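Local coordinates for protein D-glycerate 3-kinase (Cryptococcus neoformans var. grubii serotype A, PDB 6CKG) that probably phosphorylates D-glycerate as a kinase of the P-loop fold, at residues 51-56 against 248-253; 82-87 against 180-185; 189-194 against 227-232. All blocks are in the same frame, centred on the assembly; numbering follows the deposited sequence.

Interaction 1: residues 51-56 against 248-253; sequences GVQGPQ and FVQIQP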
loop_
_atom_site.group_PDB
_atom_site.type_symbol
_atom_site.label_atom_id
_atom_site.label_comp_id
_atom_site.label_asym_id
_atom_site.label_seq_id
_atom_site.Cartn_x
_atom_site.Cartn_y
_atom_site.Cartn_z
ATOM N N GLY A 51 -6.967 2.075 5.958
ATOM C CA GLY A 51 -5.700 1.733 5.315
ATOM C C GLY A 51 -5.468 0.226 5.331
ATOM O O GLY A 51 -5.817 -0.469 6.281
ATOM N N VAL A 52 -4.862 -0.279 4.262
ATOM C CA VAL A 52 -4.573 -1.707 4.140
ATOM C C VAL A 52 -3.154 -1.863 3.615
ATOM O O VAL A 52 -2.787 -1.240 2.612
ATOM C CB VAL A 52 -5.569 -2.428 3.207
ATOM C CG1 VAL A 52 -5.170 -3.902 3.042
ATOM C CG2 VAL A 52 -6.999 -2.307 3.739
ATOM N N GLN A 53 -2.342 -2.670 4.299
ATOM C CA GLN A 53 -0.994 -2.948 3.811
ATOM C C GLN A 53 -0.721 -4.439 3.922
ATOM O O GLN A 53 -1.146 -5.100 4.875
ATOM C CB GLN A 53 0.075 -2.130 4.560
ATOM C CG GLN A 53 1.543 -2.293 4.015
ATOM C CD GLN A 53 2.253 -3.538 4.538
ATOM O OE1 GLN A 53 1.941 -4.039 5.616
ATOM N NE2 GLN A 53 3.207 -4.047 3.768
ATOM N N GLY A 54 -0.038 -4.968 2.917
ATOM C CA GLY A 54 0.317 -6.362 2.869
ATOM C C GLY A 54 1.299 -6.589 1.738
ATOM O O GLY A 54 1.412 -5.781 0.809
ATOM N N PRO A 55 2.033 -7.690 1.795
ATOM C CA PRO A 55 3.144 -7.887 0.868
ATOM C C PRO A 55 2.682 -8.311 -0.516
ATOM O O PRO A 55 1.541 -8.727 -0.733
ATOM C CB PRO A 55 3.955 -9.000 1.533
ATOM C CG PRO A 55 2.939 -9.786 2.256
ATOM C CD PRO A 55 1.940 -8.787 2.772
ATOM N N GLN A 56 3.617 -8.177 -1.458
ATOM C CA GLN A 56 3.498 -8.741 -2.795
ATOM C C GLN A 56 3.284 -10.244 -2.725
ATOM O O GLN A 56 4.205 -10.993 -2.380
ATOM C CB GLN A 56 4.750 -8.433 -3.614
ATOM C CG GLN A 56 4.675 -7.144 -4.381
ATOM C CD GLN A 56 5.675 -6.126 -3.910
ATOM O OE1 GLN A 56 6.041 -6.086 -2.732
ATOM N NE2 GLN A 56 6.137 -5.295 -4.831
ATOM N N PHE A 248 -6.749 0.646 10.370
ATOM C CA PHE A 248 -5.724 -0.013 9.567
ATOM C C PHE A 248 -5.848 -1.525 9.668
ATOM O O PHE A 248 -6.071 -2.074 10.756
ATOM C CB PHE A 248 -4.315 0.417 10.030
ATOM C CG PHE A 248 -3.264 0.414 8.930
ATOM C CD1 PHE A 248 -2.686 -0.771 8.508
ATOM C CD2 PHE A 248 -2.852 1.602 8.336
ATOM C CE1 PHE A 248 -1.692 -0.783 7.515
ATOM C CE2 PHE A 248 -1.858 1.604 7.332
ATOM C CZ PHE A 248 -1.277 0.404 6.932
ATOM N N VAL A 249 -5.653 -2.189 8.533
ATOM C CA VAL A 249 -5.602 -3.647 8.448
ATOM C C VAL A 249 -4.272 -4.021 7.814
ATOM O O VAL A 249 -3.941 -3.517 6.733
ATOM C CB VAL A 249 -6.770 -4.213 7.616
ATOM C CG1 VAL A 249 -6.675 -5.744 7.520
ATOM C CG2 VAL A 249 -8.127 -3.789 8.218
ATOM N N GLN A 250 -3.519 -4.907 8.464
ATOM C CA GLN A 250 -2.219 -5.318 7.946
ATOM C C GLN A 250 -2.139 -6.836 7.824
ATOM O O GLN A 250 -2.531 -7.560 8.739
ATOM C CB GLN A 250 -1.077 -4.798 8.837
ATOM C CG GLN A 250 0.281 -5.370 8.455
ATOM C CD GLN A 250 1.404 -4.907 9.375
ATOM O OE1 GLN A 250 1.328 -5.063 10.591
ATOM N NE2 GLN A 250 2.441 -4.319 8.794
ATOM N N ILE A 251 -1.644 -7.317 6.688
ATOM C CA ILE A 251 -1.337 -8.730 6.506
ATOM C C ILE A 251 0.176 -8.872 6.639
ATOM O O ILE A 251 0.930 -8.343 5.816
ATOM C CB ILE A 251 -1.827 -9.251 5.150
ATOM C CG1 ILE A 251 -3.331 -9.000 4.998
ATOM C CG2 ILE A 251 -1.530 -10.733 5.037
ATOM C CD1 ILE A 251 -3.864 -9.255 3.596
ATOM N N GLN A 252 0.625 -9.565 7.683
ATOM C CA GLN A 252 2.048 -9.672 7.983
ATOM C C GLN A 252 2.482 -11.123 7.832
ATOM O O GLN A 252 1.974 -11.989 8.566
ATOM C CB GLN A 252 2.333 -9.181 9.402
ATOM C CG GLN A 252 3.790 -9.253 9.801
ATOM C CD GLN A 252 3.992 -8.809 11.231
ATOM O OE1 GLN A 252 4.183 -7.621 11.510
ATOM N NE2 GLN A 252 3.926 -9.757 12.148
ATOM N N PRO A 253 3.390 -11.455 6.915
ATOM C CA PRO A 253 3.907 -12.825 6.877
ATOM C C PRO A 253 4.689 -13.123 8.146
ATOM O O PRO A 253 5.251 -12.224 8.778
ATOM C CB PRO A 253 4.822 -12.829 5.650
ATOM C CG PRO A 253 5.284 -11.416 5.541
ATOM C CD PRO A 253 4.123 -10.564 5.996
HETATM O O HOH W 1 3.013 -6.737 6.040
#
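Gly51 meets Phe248, Val52 meets Val249 and Gln53 meets Gln250 in a parallel strand pair. Three backbone bonds tie it: Val249 N to Gly51 O (2.8 Å), Gln53 N to Val249 O (3.0 Å) and Ile251 N to Gln53 O (2.9 Å). The Phe248 ring lies with one face over Gly51 O, which sits toward the rim. Gly51 has no side chain on that face of the sheet, so the ring can come close to its backbone. The edge of the ring meets Gln53 CB, 3.7 Å from Phe248 CE1.

Gln53 and Gln250 run side by side from the same face as Phe248. The Gln53 chain bends at chi2 (-82°), whereas Gln250 stays extended to CD. Gln250 NE2 donates to Gln53 OE1 at 3.2 Å, from a position tilted 31° out of the carbonyl plane. Water 1 lies within bonding distance of Gln53 OE1 and Ile251 O, but its protons cannot serve every acceptor near it. The other ends are held from outside: Gln53 NE2 by Trp182 O, and Gln250 OE1 by Arg315 NE.

Past the strand, Pro55 CD rests 3.2 Å from Ile251 O. The Pro55 and Pro253 rings meet tip to tip, CG to CD at 4.0 Å. The Gly54-Pro55-Gln56 sequence opens the P-loop (Walker A motif). Strand 48-53, inside the sheet, runs into this loop at its C-terminal end. Strand 176-180 borders it on one side and strand 247-253 on the other. Helices 258-273 and 281-298 touch Pro55, and strand 313-318 follows strand 247-253 in the sheet.

Interaction 2: residues 82-87 against 180-185; sequences MSLDDF and EGWMNG. With EDO (1,2-ethanediol), chain C; EDO (1,2-ethanediol), chain D.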
loop_
_atom_site.group_PDB
_atom_site.type_symbol
_atom_site.label_atom_id
_atom_site.label_comp_id
_atom_site.label_asym_id
_atom_site.label_seq_id
_atom_site.Cartn_x
_atom_site.Cartn_y
_atom_site.Cartn_z
ATOM N N MET A 82 -9.120 3.002 -3.173
ATOM C CA MET A 82 -7.900 3.587 -3.721
ATOM C C MET A 82 -6.766 2.580 -3.574
ATOM O O MET A 82 -6.474 2.126 -2.459
ATOM C CB MET A 82 -7.527 4.889 -3.003
ATOM C CG MET A 82 -8.286 6.093 -3.489
ATOM S SD MET A 82 -7.983 7.571 -2.511
ATOM C CE MET A 82 -6.188 7.727 -2.644
ATOM N N SER A 83 -6.130 2.232 -4.688
ATOM C CA SER A 83 -4.954 1.375 -4.689
ATOM C C SER A 83 -3.725 2.226 -4.992
ATOM O O SER A 83 -3.717 2.976 -5.970
ATOM C CB SER A 83 -5.093 0.261 -5.723
ATOM O OG SER A 83 -6.281 -0.456 -5.504
ATOM N N LEU A 84 -2.693 2.101 -4.158
ATOM C CA LEU A 84 -1.510 2.953 -4.297
ATOM C C LEU A 84 -0.910 2.899 -5.705
ATOM O O LEU A 84 -0.484 3.928 -6.244
ATOM C CB LEU A 84 -0.465 2.548 -3.261
ATOM C CG LEU A 84 0.812 3.387 -3.236
ATOM C CD1 LEU A 84 0.456 4.796 -2.805
ATOM C CD2 LEU A 84 1.804 2.750 -2.256
ATOM N N ASP A 85 -0.874 1.716 -6.320
ATOM C CA ASP A 85 -0.245 1.583 -7.633
ATOM C C ASP A 85 -0.978 2.374 -8.711
ATOM O O ASP A 85 -0.378 2.726 -9.728
ATOM C CB ASP A 85 -0.191 0.121 -8.057
ATOM C CG ASP A 85 0.702 -0.716 -7.181
ATOM O OD1 ASP A 85 1.133 -0.246 -6.098
ATOM O OD2 ASP A 85 0.961 -1.864 -7.591
ATOM N N ASP A 86 -2.275 2.639 -8.537
ATOM C CA ASP A 86 -2.979 3.439 -9.533
ATOM C C ASP A 86 -2.570 4.902 -9.482
ATOM O O ASP A 86 -2.972 5.673 -10.362
ATOM C CB ASP A 86 -4.492 3.323 -9.347
ATOM C CG ASP A 86 -5.023 2.002 -9.822
ATOM O OD1 ASP A 86 -4.707 1.630 -10.972
ATOM O OD2 ASP A 86 -5.723 1.320 -9.033
ATOM N N PHE A 87 -1.773 5.282 -8.487
ATOM C CA PHE A 87 -1.331 6.649 -8.273
ATOM C C PHE A 87 0.171 6.828 -8.529
ATOM O O PHE A 87 0.754 7.834 -8.112
ATOM C CB PHE A 87 -1.700 7.085 -6.857
ATOM C CG PHE A 87 -3.184 7.277 -6.652
ATOM C CD1 PHE A 87 -4.010 6.202 -6.347
ATOM C CD2 PHE A 87 -3.748 8.536 -6.762
ATOM C CE1 PHE A 87 -5.373 6.386 -6.168
ATOM C CE2 PHE A 87 -5.120 8.722 -6.584
ATOM C CZ PHE A 87 -5.925 7.651 -6.291
ATOM N N GLU A 180 -5.357 0.988 -0.084
ATOM C CA GLU A 180 -4.446 -0.133 0.077
ATOM C C GLU A 180 -3.156 0.081 -0.705
ATOM O O GLU A 180 -3.108 0.833 -1.684
ATOM C CB GLU A 180 -5.095 -1.434 -0.382
ATOM C CG GLU A 180 -5.594 -1.385 -1.796
ATOM C CD GLU A 180 -5.003 -2.483 -2.639
ATOM O OE1 GLU A 180 -3.906 -2.973 -2.285
ATOM O OE2 GLU A 180 -5.633 -2.852 -3.652
ATOM N N GLY A 181 -2.107 -0.611 -0.276
ATOM C CA GLY A 181 -0.823 -0.464 -0.932
ATOM C C GLY A 181 0.275 -1.255 -0.265
ATOM O O GLY A 181 0.248 -1.444 0.951
ATOM N N TRP A 182 1.256 -1.712 -1.056
ATOM C CA TRP A 182 2.322 -2.548 -0.509
ATOM C C TRP A 182 3.123 -1.816 0.568
ATOM O O TRP A 182 3.701 -2.452 1.448
ATOM C CB TRP A 182 3.240 -3.022 -1.642
ATOM C CG TRP A 182 4.146 -1.940 -2.171
ATOM C CD1 TRP A 182 3.855 -1.038 -3.153
ATOM C CD2 TRP A 182 5.486 -1.643 -1.737
ATOM N NE1 TRP A 182 4.932 -0.203 -3.369
ATOM C CE2 TRP A 182 5.942 -0.552 -2.507
ATOM C CE3 TRP A 182 6.341 -2.201 -0.777
ATOM C CZ2 TRP A 182 7.219 -0.004 -2.353
ATOM C CZ3 TRP A 182 7.612 -1.659 -0.617
ATOM C CH2 TRP A 182 8.038 -0.564 -1.400
ATOM N N MET A 183 3.173 -0.488 0.514
ATOM C CA MET A 183 3.916 0.299 1.484
ATOM C C MET A 183 3.024 1.276 2.240
ATOM O O MET A 183 3.532 2.240 2.821
ATOM C CB MET A 183 5.069 1.056 0.796
ATOM C CG MET A 183 4.632 1.921 -0.403
ATOM S SD MET A 183 5.851 3.133 -1.033
ATOM C CE MET A 183 5.558 4.498 0.092
ATOM N N ASN A 184 1.704 1.076 2.230
ATOM C CA ASN A 184 0.838 2.030 2.905
ATOM C C ASN A 184 1.167 2.059 4.394
ATOM O O ASN A 184 1.329 1.014 5.030
ATOM C CB ASN A 184 -0.647 1.687 2.667
ATOM C CG ASN A 184 -1.185 2.324 1.400
ATOM O OD1 ASN A 184 -0.417 2.639 0.484
ATOM N ND2 ASN A 184 -2.504 2.527 1.336
ATOM N N GLY A 185 1.302 3.257 4.946
ATOM C CA GLY A 185 1.629 3.386 6.351
ATOM C C GLY A 185 3.112 3.248 6.690
ATOM O O GLY A 185 3.497 3.536 7.831
HETATM C C1 EDO C . -9.008 3.288 -8.998
HETATM O O1 EDO C . -8.198 2.749 -10.064
HETATM C C2 EDO C . -8.096 3.809 -7.892
HETATM O O2 EDO C . -7.328 2.714 -7.370
HETATM C C1 EDO D . -2.811 -7.218 0.478
HETATM O O1 EDO D . -1.556 -7.873 0.270
HETATM C C2 EDO D . -3.006 -6.097 -0.539
HETATM O O2 EDO D . -2.548 -4.850 -0.001
HETATM O O HOH W 2 0.513 -1.640 -3.861
HETATM O O HOH W 3 3.408 1.226 -5.611
#
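Ser83 and Glu180 pair in parallel where strands 79-83 and 176-180 end, beside the P-loop strand. Glu180 N donates to Met82 O (2.9 Å), and Leu84 N donates to Glu180 O (2.8 Å). The Glu180 side chain, bent at chi2, reaches across to Ser83. Its OE2 lies 3.1 Å from Ser83 OG, though that hydroxyl proton has another acceptor within reach, and Thr64 OG1 makes a weak bond to the same OE2. Its OE1 takes a long bond from an ethanediol.

Glu180, at the end of strand 176-180, is consistent with the Walker B position of P-loop kinases. Beyond it, Gly181 to Asn184 form a type I beta turn. Leu84 faces this turn with CG anti to its backbone N (chi1 -177°). Its CD2 presses tightly on Met183 CG (3.5 Å), the two side chains crossing at about a right angle. The same methyl lies 3.5 Å from Asn184 OD1, a buried oxygen with no partner in the model.

Asp85 reaches Trp182 through water. Water 2 bridges Asp85 OD1 (2.7 Å) to Trp182 N, and water 3 donates to Asp85 OD1 and accepts a weak bond from Trp182 NE1. Lys154 forms a salt bridge with Asp85 OD2.

Interaction 3: residues 189-194 against 227-232; sequences LSNDKL and TLHSIN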
loop_
_atom_site.group_PDB
_atom_site.type_symbol
_atom_site.label_atom_id
_atom_site.label_comp_id
_atom_site.label_asym_id
_atom_site.label_seq_id
_atom_site.Cartn_x
_atom_site.Cartn_y
_atom_site.Cartn_z
ATOM N N LEU A 189 12.520 7.097 8.755
ATOM C CA LEU A 189 13.413 7.010 9.902
ATOM C C LEU A 189 14.158 8.322 10.099
ATOM O O LEU A 189 14.342 9.100 9.159
ATOM C CB LEU A 189 14.434 5.872 9.728
ATOM C CG LEU A 189 13.862 4.486 9.411
ATOM C CD1 LEU A 189 14.955 3.484 9.044
ATOM C CD2 LEU A 189 13.017 3.971 10.577
ATOM N N SER A 190 14.593 8.567 11.333
ATOM C CA SER A 190 15.615 9.580 11.521
ATOM C C SER A 190 16.868 9.138 10.772
ATOM O O SER A 190 17.062 7.955 10.487
ATOM C CB SER A 190 15.929 9.786 13.005
ATOM O OG SER A 190 16.622 8.668 13.515
ATOM N N ASN A 191 17.700 10.109 10.409
ATOM C CA ASN A 191 18.953 9.770 9.742
ATOM C C ASN A 191 19.757 8.779 10.576
ATOM O O ASN A 191 20.245 7.771 10.058
ATOM C CB ASN A 191 19.761 11.041 9.465
ATOM C CG ASN A 191 19.067 11.955 8.482
ATOM O OD1 ASN A 191 18.085 11.561 7.835
ATOM N ND2 ASN A 191 19.554 13.179 8.367
ATOM N N ASP A 192 19.863 9.036 11.886
ATOM C CA ASP A 192 20.657 8.180 12.768
ATOM C C ASP A 192 20.103 6.763 12.809
ATOM O O ASP A 192 20.864 5.790 12.879
ATOM C CB ASP A 192 20.690 8.756 14.182
ATOM C CG ASP A 192 21.412 10.090 14.268
ATOM O OD1 ASP A 192 21.997 10.556 13.258
ATOM O OD2 ASP A 192 21.383 10.671 15.365
ATOM N N LYS A 193 18.771 6.629 12.801
ATOM C CA LYS A 193 18.164 5.304 12.883
ATOM C C LYS A 193 18.357 4.513 11.593
ATOM O O LYS A 193 18.546 3.293 11.633
ATOM C CB LYS A 193 16.672 5.413 13.207
ATOM C CG LYS A 193 16.080 4.074 13.575
ATOM C CD LYS A 193 16.499 3.734 14.988
ATOM C CE LYS A 193 15.961 2.388 15.444
ATOM N NZ LYS A 193 16.436 2.086 16.830
ATOM N N LEU A 194 18.291 5.175 10.433
ATOM C CA LEU A 194 18.569 4.459 9.194
ATOM C C LEU A 194 20.002 3.935 9.200
ATOM O O LEU A 194 20.248 2.762 8.895
ATOM C CB LEU A 194 18.321 5.363 7.986
ATOM C CG LEU A 194 18.345 4.725 6.591
ATOM C CD1 LEU A 194 17.332 5.382 5.637
ATOM C CD2 LEU A 194 19.746 4.835 6.018
ATOM N N THR A 227 21.525 6.020 -1.587
ATOM C CA THR A 227 20.304 5.552 -2.232
ATOM C C THR A 227 19.196 5.338 -1.200
ATOM O O THR A 227 18.047 5.745 -1.407
ATOM C CB THR A 227 20.560 4.261 -3.013
ATOM O OG1 THR A 227 21.234 4.559 -4.237
ATOM C CG2 THR A 227 19.218 3.539 -3.354
ATOM N N LEU A 228 19.531 4.707 -0.075
ATOM C CA LEU A 228 18.515 4.426 0.938
ATOM C C LEU A 228 18.022 5.706 1.608
ATOM O O LEU A 228 16.829 5.837 1.894
ATOM C CB LEU A 228 19.056 3.440 1.979
ATOM C CG LEU A 228 19.480 2.070 1.445
ATOM C CD1 LEU A 228 20.205 1.262 2.506
ATOM C CD2 LEU A 228 18.277 1.303 0.901
ATOM N N HIS A 229 18.921 6.660 1.861
ATOM C CA HIS A 229 18.509 7.929 2.460
ATOM C C HIS A 229 17.522 8.672 1.563
ATOM O O HIS A 229 16.591 9.317 2.064
ATOM C CB HIS A 229 19.735 8.803 2.733
ATOM C CG HIS A 229 20.449 8.490 4.023
ATOM N ND1 HIS A 229 19.839 8.580 5.255
ATOM C CD2 HIS A 229 21.739 8.147 4.269
ATOM C CE1 HIS A 229 20.711 8.279 6.204
ATOM N NE2 HIS A 229 21.875 8.014 5.632
ATOM N N SER A 230 17.730 8.611 0.234
ATOM C CA SER A 230 16.817 9.259 -0.708
ATOM C C SER A 230 15.406 8.688 -0.603
ATOM O O SER A 230 14.425 9.435 -0.554
ATOM C CB SER A 230 17.340 9.116 -2.139
ATOM O OG SER A 230 18.608 9.730 -2.279
ATOM N N ILE A 231 15.282 7.359 -0.586
ATOM C CA ILE A 231 13.950 6.769 -0.435
ATOM C C ILE A 231 13.330 7.188 0.896
ATOM O O ILE A 231 12.135 7.514 0.972
ATOM C CB ILE A 231 14.021 5.238 -0.567
ATOM C CG1 ILE A 231 14.682 4.843 -1.890
ATOM C CG2 ILE A 231 12.614 4.620 -0.427
ATOM C CD1 ILE A 231 13.963 5.405 -3.132
ATOM N N ASN A 232 14.137 7.186 1.962
ATOM C CA ASN A 232 13.681 7.623 3.284
ATOM C C ASN A 232 13.141 9.047 3.236
ATOM O O ASN A 232 12.069 9.338 3.779
ATOM C CB ASN A 232 14.850 7.530 4.280
ATOM C CG ASN A 232 14.432 7.766 5.729
ATOM O OD1 ASN A 232 13.432 7.230 6.186
ATOM N ND2 ASN A 232 15.211 8.569 6.461
HETATM O O HOH W 4 17.458 10.119 5.421
#
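Leu228 gives Leu194 a shallow apolar contact, its CB 4.3 Å from Leu194 CD2. One residue on, His229 turns its ring so that one face receives the same methyl. Leu194 CD2 stands 3.8 Å from the ring centroid and 19° off the normal, a CH-pi contact. Asn191 O lies at the ring edge, 3.9 Å from His229 CE1. His229 ND1 shares a hydrogen bond with water 4; that water donates to Asn191 OD1. The far nitrogen, NE2, is paired with Glu195 OE2.

Asn232, one helical turn later, carries the polar half. Its CG is anti to the backbone N (chi1 -172°). From there the amide addresses both backbone groups of Leu189. Asn232 OD1 accepts from Leu189 N at 2.7 Å, in the carbonyl plane on a lone pair. Asn232 ND2 donates to Leu189 O at 2.9 Å and also to water 4. The Leu194 and Asn232 side chains reach toward each other, with Leu194 CD1 3.6 Å from Asn232 CB.

Arg236 shares Leu189 O and Asn191 OD1. The Asn232 pairing holds Leu189 against helix 225-236 just before Ser190, the N-cap of helix 191-204. Because OD1 accepts and ND2 donates, the amide's rotation is set; both bonds are nearly straight (173°).

How the interactions relate
Interactions 1 and 2 belong to the core sheet, interaction 3 to a partly buried helix contact about 20 Å from the chain centre. The first two share the strand order 79-83, 176-180, 48-53, 247-253, all parallel, and meet directly: Val52 O faces Gly181 N, and Asn184 O packs on Phe248. Interaction 1 is mostly backbone ladder with a buried glutamine pair. Interaction 2 has a shorter ladder, then a turn, carboxylates and water. Interaction 3 lacks strand pairing and relies on one asparagine amide, a CH-pi contact and a water. Its first segment follows soon after 180-185 in the chain, yet the two contacts do not otherwise touch.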